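PDB 3FZ0: nucleoside hydrolase, putative from Trypanosoma brucei, which belongs to the nucleoside hydrolase family, an alpha/beta fold built around a largely parallel central sheet, and binds a calcium ion. Local coordinates for residues V5-I11 and D126-V132; I23-T28 and L56-Y60. The protein carries 2 engineered substitutions. All coordinates share one frame; numbering follows the deposited sequence. Where two conformers were deposited one is given.

Strand 6-13 comes first in the chain, and helix 17-27 follows it directly. Contact 2 then packs residues 23-28 against 56-60, closing a loop of 27 residues that includes strand 32-39. Contact 1 joins residues 5-11 to 126-132 and closes a longer loop of 114 residues. Contact 2 is therefore nested inside contact 1. Contact 1 pairs two neighbouring parallel strands of the central sheet. Contact 2 pairs two helices lying on that sheet. Their centres are about 16 Å apart, but they touch: Ile11 packs on Ile23 and Ala26, and Leu9 reaches Ala26, so strand 6-13 bears directly on helix 17-27.

Contact 1. Residues V5-I11 and D126-V132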
loop_
_atom_site.group_PDB
_atom_site.type_symbol
_atom_site.label_atom_id
_atom_site.label_comp_id
_atom_site.label_asym_id
_atom_site.label_seq_id
_atom_site.Cartn_x
_atom_site.Cartn_y
_atom_site.Cartn_z
ATOM N N VAL B 5 -8.387 -30.222 -35.324
ATOM C CA VAL B 5 -7.925 -29.867 -33.933
ATOM C C VAL B 5 -9.074 -29.832 -32.949
ATOM O O VAL B 5 -9.959 -28.972 -33.025
ATOM C CB VAL B 5 -7.256 -28.489 -33.851
ATOM C CG1 VAL B 5 -6.972 -28.107 -32.398
ATOM C CG2 VAL B 5 -5.963 -28.453 -34.698
ATOM N N HIS B 6 -9.048 -30.755 -32.006
ATOM C CA HIS B 6 -10.068 -30.895 -30.975
ATOM C C HIS B 6 -9.612 -30.152 -29.734
ATOM O O HIS B 6 -8.496 -30.330 -29.310
ATOM C CB HIS B 6 -10.213 -32.375 -30.603
ATOM C CG HIS B 6 -10.858 -33.214 -31.657
ATOM N ND1 HIS B 6 -11.072 -32.768 -32.941
ATOM C CD2 HIS B 6 -11.305 -34.492 -31.621
ATOM C CE1 HIS B 6 -11.641 -33.727 -33.649
ATOM N NE2 HIS B 6 -11.792 -34.783 -32.871
ATOM N N ARG B 7 -10.469 -29.362 -29.142
ATOM C CA ARG B 7 -10.141 -28.679 -27.914
ATOM C C ARG B 7 -10.799 -29.395 -26.731
ATOM O O ARG B 7 -11.959 -29.787 -26.788
ATOM C CB ARG B 7 -10.609 -27.217 -27.987
ATOM C CG ARG B 7 -9.722 -26.319 -28.842
ATOM C CD ARG B 7 -10.399 -25.021 -29.237
ATOM N NE ARG B 7 -9.832 -24.474 -30.470
ATOM C CZ ARG B 7 -8.869 -23.563 -30.490
ATOM N NH1 ARG B 7 -8.382 -23.099 -29.351
ATOM N NH2 ARG B 7 -8.400 -23.109 -31.639
ATOM N N LYS B 8 -10.049 -29.559 -25.651
ATOM C CA LYS B 8 -10.600 -30.064 -24.397
ATOM C C LYS B 8 -10.489 -28.931 -23.416
ATOM O O LYS B 8 -9.393 -28.461 -23.150
ATOM C CB LYS B 8 -9.797 -31.272 -23.884
ATOM C CG LYS B 8 -9.585 -32.397 -24.891
ATOM C CD LYS B 8 -10.912 -32.930 -25.379
ATOM C CE LYS B 8 -10.749 -34.208 -26.215
ATOM N NZ LYS B 8 -12.009 -34.422 -27.023
ATOM N N LEU B 9 -11.604 -28.461 -22.886
ATOM C CA LEU B 9 -11.566 -27.320 -21.961
ATOM C C LEU B 9 -11.873 -27.655 -20.521
ATOM O O LEU B 9 -12.722 -28.468 -20.227
ATOM C CB LEU B 9 -12.526 -26.222 -22.375
ATOM C CG LEU B 9 -12.616 -25.688 -23.790
ATOM C CD1 LEU B 9 -13.353 -24.330 -23.687
ATOM C CD2 LEU B 9 -11.249 -25.530 -24.442
ATOM N N ILE B 10 -11.157 -27.005 -19.627
ATOM C CA ILE B 10 -11.500 -26.906 -18.219
ATOM C C ILE B 10 -12.102 -25.518 -18.101
ATOM O O ILE B 10 -11.532 -24.533 -18.582
ATOM C CB ILE B 10 -10.236 -26.999 -17.334
ATOM C CG1 ILE B 10 -9.441 -28.269 -17.665
ATOM C CG2 ILE B 10 -10.598 -26.911 -15.853
ATOM C CD1 ILE B 10 -8.016 -28.235 -17.135
ATOM N N ILE B 11 -13.274 -25.419 -17.510
ATOM C CA ILE B 11 -13.863 -24.106 -17.331
ATOM C C ILE B 11 -14.019 -23.850 -15.834
ATOM O O ILE B 11 -14.693 -24.596 -15.101
ATOM C CB ILE B 11 -15.210 -23.936 -18.096
ATOM C CG1 ILE B 11 -14.973 -24.014 -19.604
ATOM C CG2 ILE B 11 -15.870 -22.580 -17.735
ATOM C CD1 ILE B 11 -16.229 -24.096 -20.428
ATOM N N ASP B 126 -3.259 -33.196 -32.665
ATOM C CA ASP B 126 -4.731 -33.245 -32.786
ATOM C C ASP B 126 -5.556 -32.895 -31.539
ATOM O O ASP B 126 -6.766 -32.767 -31.641
ATOM C CB ASP B 126 -5.186 -34.631 -33.291
ATOM C CG ASP B 126 -4.784 -34.892 -34.735
ATOM O OD1 ASP B 126 -4.584 -33.907 -35.490
ATOM O OD2 ASP B 126 -4.664 -36.077 -35.120
ATOM N N VAL B 127 -4.922 -32.763 -30.377
ATOM C CA VAL B 127 -5.656 -32.511 -29.132
ATOM C C VAL B 127 -4.939 -31.450 -28.318
ATOM O O VAL B 127 -3.737 -31.570 -28.003
ATOM C CB VAL B 127 -5.807 -33.785 -28.231
ATOM C CG1 VAL B 127 -6.427 -33.415 -26.881
ATOM C CG2 VAL B 127 -6.626 -34.878 -28.917
ATOM N N VAL B 128 -5.669 -30.416 -27.959
ATOM C CA VAL B 128 -5.089 -29.336 -27.200
ATOM C C VAL B 128 -6.007 -29.039 -26.013
ATOM O O VAL B 128 -7.253 -28.994 -26.140
ATOM C CB VAL B 128 -4.798 -28.093 -28.095
ATOM C CG1 VAL B 128 -6.082 -27.316 -28.425
ATOM C CG2 VAL B 128 -3.821 -27.183 -27.425
ATOM N N TYR B 129 -5.390 -28.874 -24.851
ATOM C CA TYR B 129 -6.130 -28.578 -23.640
ATOM C C TYR B 129 -6.039 -27.095 -23.349
ATOM O O TYR B 129 -4.966 -26.502 -23.506
ATOM C CB TYR B 129 -5.558 -29.359 -22.466
ATOM C CG TYR B 129 -5.752 -30.847 -22.582
ATOM C CD1 TYR B 129 -4.983 -31.617 -23.460
ATOM C CD2 TYR B 129 -6.690 -31.508 -21.793
ATOM C CE1 TYR B 129 -5.161 -33.017 -23.552
ATOM C CE2 TYR B 129 -6.869 -32.910 -21.878
ATOM C CZ TYR B 129 -6.122 -33.650 -22.761
ATOM O OH TYR B 129 -6.306 -35.036 -22.845
ATOM N N GLN B 130 -7.161 -26.500 -22.935
ATOM C CA GLN B 130 -7.218 -25.074 -22.601
ATOM C C GLN B 130 -7.984 -24.871 -21.296
ATOM O O GLN B 130 -8.933 -25.621 -20.989
ATOM C CB GLN B 130 -7.910 -24.290 -23.722
ATOM C CG GLN B 130 -7.165 -24.283 -25.018
ATOM C CD GLN B 130 -7.858 -23.483 -26.095
ATOM O OE1 GLN B 130 -8.822 -23.943 -26.706
ATOM N NE2 GLN B 130 -7.357 -22.282 -26.356
ATOM N N LEU B 131 -7.553 -23.876 -20.525
ATOM C CA LEU B 131 -8.227 -23.528 -19.299
ATOM C C LEU B 131 -8.803 -22.173 -19.570
ATOM O O LEU B 131 -8.077 -21.275 -19.980
ATOM C CB LEU B 131 -7.238 -23.459 -18.138
ATOM C CG LEU B 131 -7.719 -23.432 -16.669
ATOM C CD1 LEU B 131 -6.524 -23.413 -15.766
ATOM C CD2 LEU B 131 -8.574 -22.248 -16.341
ATOM N N VAL B 132 -10.114 -22.033 -19.398
ATOM C CA VAL B 132 -10.756 -20.740 -19.495
ATOM C C VAL B 132 -11.318 -20.394 -18.127
ATOM O O VAL B 132 -12.086 -21.168 -17.581
ATOM C CB VAL B 132 -11.890 -20.794 -20.501
ATOM C CG1 VAL B 132 -12.497 -19.364 -20.711
ATOM C CG2 VAL B 132 -11.368 -21.406 -21.794
#
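Lys8 lays its CB and CG over one face of the Tyr129 ring, toward the rim. Lys8 CB lies 4.2 Å from the centroid of the Tyr129 ring in an off-centre CH-pi contact. Lys8 CG also meets Val127 CG1 at 3.9 Å. A bend at chi2 (-59°) then turns the chain, and its NZ forms a salt bridge with Glu33. The Tyr129 hydroxyl is hydrogen-bonded to the backbone N of Glu122.

On the other face of the sheet, Arg7 reaches along to Gln130. Arg7 NH1 donates to Gln130 OE1 at 2.8 Å. The oxygen lies almost in the guanidinium plane, but NH1 sits above the amide plane, and the two planes are 45° apart. Gln130 NE2 is bonded to the carbonyls of Pro160 and Ala290. These bonds use both ends of the buried amide and should fix its rotation. Leu9 runs alongside Gln130, with Leu9 CD2 3.6 Å from Gln130 CB. Its other methyl, Leu9 CD1, meets Val132 CG2 at 4.0 Å. Val128 CG1 stands between its backbone N and carbonyl carbon (chi1 76°) and packs on Arg7 CG at 3.8 Å.

The two strands are parallel neighbours in the central sheet of the alpha/beta nucleoside hydrolase fold. His6, Lys8 and Ile10 each use both N and O toward 126-132, giving six bonds, among them Lys8 N to Val128 O at 2.9 Å. Asp14, a calcium ligand, follows strand 6-13.

Arg7, Leu9 and Ile11 bond through their backbones to residues 31-36, on and just before strand 32-39, so strand 6-13 lies between that strand and 127-133. Helix 282-291 packs on Arg7, Leu9 and Val132, while helix 17-27 packs on Ile11.

Contact 2. Residues I23-T28 and L56-Y60; sequences IMLAMT and LLDLY
Met27 places its sulfur and methyl over one face of the Tyr60 ring, a Met-aromatic contact between the helices of two successive beta-alpha-beta units. Helices 17-27 and 46-60 both rest on strand 32-39. Ile23 and Leu57 touch Ile37 of that strand, and Met27 touches Val34. The short helical segments run in similar directions, 31° apart, but their axes come no closer than 11.8 Å. Long side chains fill this wide separation.

The packing is tightest around Tyr60. Met27 CE lies 3.7 Å from the centroid of the Tyr60 ring, only 19° off the normal, and Met27 SD also stands over the face. The chain is extended through chi2 and bends at chi3 (-44°), bringing the methyl down onto the ring. Met24 meets the same ring differently. Met24 CG lies at the ring edge, and Met24 CE closes on Tyr60 OH at 3.4 Å. The side chains of Met24 and Tyr60 cross at about a right angle. Deeper in, Leu56 spreads its two methyls between two partners. Leu56 CD1 meets Met24 CG at 3.7 Å, and Leu56 CD2 meets Ile23 CG2 at 3.9 Å. Toward the sheet, Leu57 CD2 makes a long contact, 4.2 Å, with Met27 SD.

The contact is looser at Leu59, which is partly exposed. It reaches this interface through a single methyl, Leu59 CD2, 4.1 Å from Met24 CE. Helix 241-249 covers Leu59 with Trp242 and Phe245, and Trp242 also stacks with Tyr60. Thr28 turns its methyl CG2 to Tyr60, while Thr28 OG1 donates back to Met24 O at 2.9 Å.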
loop_
_atom_site.group_PDB
_atom_site.type_symbol
_atom_site.label_atom_id
_atom_site.label_comp_id
_atom_site.label_asym_id
_atom_site.label_seq_id
_atom_site.Cartn_x
_atom_site.Cartn_y
_atom_site.Cartn_z
ATOM N N ILE B 23 -20.644 -21.270 -20.979
ATOM C CA ILE B 23 -20.536 -22.733 -20.962
ATOM C C ILE B 23 -21.404 -23.318 -22.084
ATOM O O ILE B 23 -20.998 -24.272 -22.745
ATOM C CB ILE B 23 -20.870 -23.329 -19.554
ATOM C CG1 ILE B 23 -19.840 -22.828 -18.522
ATOM C CG2 ILE B 23 -20.888 -24.839 -19.596
ATOM C CD1 ILE B 23 -20.285 -22.864 -17.065
ATOM N N MET B 24 -22.564 -22.717 -22.309
ATOM C CA MET B 24 -23.430 -23.079 -23.414
ATOM C C MET B 24 -22.709 -22.918 -24.743
ATOM O O MET B 24 -22.829 -23.762 -25.639
ATOM C CB MET B 24 -24.737 -22.274 -23.388
ATOM C CG MET B 24 -25.685 -22.604 -22.205
ATOM S SD MET B 24 -27.211 -21.603 -22.185
ATOM C CE MET B 24 -28.342 -22.655 -23.057
ATOM N N LEU B 25 -21.916 -21.867 -24.852
ATOM C CA LEU B 25 -21.205 -21.590 -26.086
ATOM C C LEU B 25 -20.127 -22.658 -26.301
ATOM O O LEU B 25 -20.056 -23.281 -27.390
ATOM C CB LEU B 25 -20.624 -20.180 -26.064
ATOM C CG LEU B 25 -20.180 -19.460 -27.340
ATOM C CD1 LEU B 25 -19.887 -18.001 -27.011
ATOM C CD2 LEU B 25 -18.980 -20.066 -27.947
ATOM N N ALA B 26 -19.306 -22.893 -25.278
ATOM C CA ALA B 26 -18.330 -24.009 -25.312
ATOM C C ALA B 26 -18.958 -25.360 -25.678
ATOM O O ALA B 26 -18.370 -26.109 -26.445
ATOM C CB ALA B 26 -17.620 -24.125 -23.992
ATOM N N MET B 27 -20.152 -25.643 -25.147
ATOM C CA MET B 27 -20.767 -26.945 -25.339
ATOM C C MET B 27 -21.479 -27.149 -26.651
ATOM O O MET B 27 -21.948 -28.250 -26.889
ATOM C CB MET B 27 -21.730 -27.253 -24.200
ATOM C CG MET B 27 -21.036 -27.740 -22.956
ATOM S SD MET B 27 -22.234 -28.037 -21.674
ATOM C CE MET B 27 -23.232 -26.579 -21.854
ATOM N N THR B 28 -21.595 -26.112 -27.478
ATOM C CA THR B 28 -22.401 -26.190 -28.711
ATOM C C THR B 28 -21.533 -25.862 -29.920
ATOM O O THR B 28 -22.007 -25.586 -30.987
ATOM C CB THR B 28 -23.607 -25.225 -28.692
ATOM O OG1 THR B 28 -23.164 -23.861 -28.479
ATOM C CG2 THR B 28 -24.609 -25.654 -27.633
ATOM N N LEU B 56 -27.786 -26.306 -15.182
ATOM C CA LEU B 56 -27.339 -26.147 -16.573
ATOM C C LEU B 56 -27.014 -27.492 -17.265
ATOM O O LEU B 56 -27.399 -27.703 -18.406
ATOM C CB LEU B 56 -26.141 -25.200 -16.646
ATOM C CG LEU B 56 -25.461 -24.999 -18.013
ATOM C CD1 LEU B 56 -26.417 -24.366 -19.031
ATOM C CD2 LEU B 56 -24.217 -24.102 -17.803
ATOM N N LEU B 57 -26.344 -28.417 -16.570
ATOM C CA LEU B 57 -26.048 -29.715 -17.175
ATOM C C LEU B 57 -27.279 -30.641 -17.322
ATOM O O LEU B 57 -27.317 -31.473 -18.243
ATOM C CB LEU B 57 -24.909 -30.423 -16.443
ATOM C CG LEU B 57 -23.590 -29.647 -16.345
ATOM C CD1 LEU B 57 -22.563 -30.407 -15.524
ATOM C CD2 LEU B 57 -23.023 -29.230 -17.711
ATOM N N ASP B 58 -28.267 -30.518 -16.427
ATOM C CA ASP B 58 -29.578 -31.163 -16.632
ATOM C C ASP B 58 -30.151 -30.824 -18.002
ATOM O O ASP B 58 -30.548 -31.719 -18.749
ATOM C CB ASP B 58 -30.589 -30.726 -15.560
ATOM C CG ASP B 58 -30.346 -31.383 -14.217
ATOM O OD1 ASP B 58 -29.654 -32.443 -14.162
ATOM O OD2 ASP B 58 -30.881 -30.861 -13.218
ATOM N N LEU B 59 -30.160 -29.529 -18.326
ATOM C CA LEU B 59 -30.657 -29.044 -19.599
ATOM C C LEU B 59 -30.059 -29.836 -20.774
ATOM O O LEU B 59 -30.769 -30.248 -21.666
ATOM C CB LEU B 59 -30.378 -27.553 -19.721
ATOM C CG LEU B 59 -31.071 -26.791 -20.855
ATOM C CD1 LEU B 59 -32.613 -26.816 -20.661
ATOM C CD2 LEU B 59 -30.562 -25.365 -20.956
ATOM N N TYR B 60 -28.754 -30.076 -20.733
ATOM C CA TYR B 60 -28.038 -30.761 -21.805
ATOM C C TYR B 60 -27.988 -32.276 -21.665
ATOM O O TYR B 60 -27.562 -32.972 -22.571
ATOM C CB TYR B 60 -26.613 -30.219 -21.884
ATOM C CG TYR B 60 -26.564 -28.865 -22.521
ATOM C CD1 TYR B 60 -26.722 -27.697 -21.754
ATOM C CD2 TYR B 60 -26.396 -28.740 -23.900
ATOM C CE1 TYR B 60 -26.692 -26.444 -22.357
ATOM C CE2 TYR B 60 -26.368 -27.493 -24.493
ATOM C CZ TYR B 60 -26.512 -26.363 -23.725
ATOM O OH TYR B 60 -26.474 -25.139 -24.332
#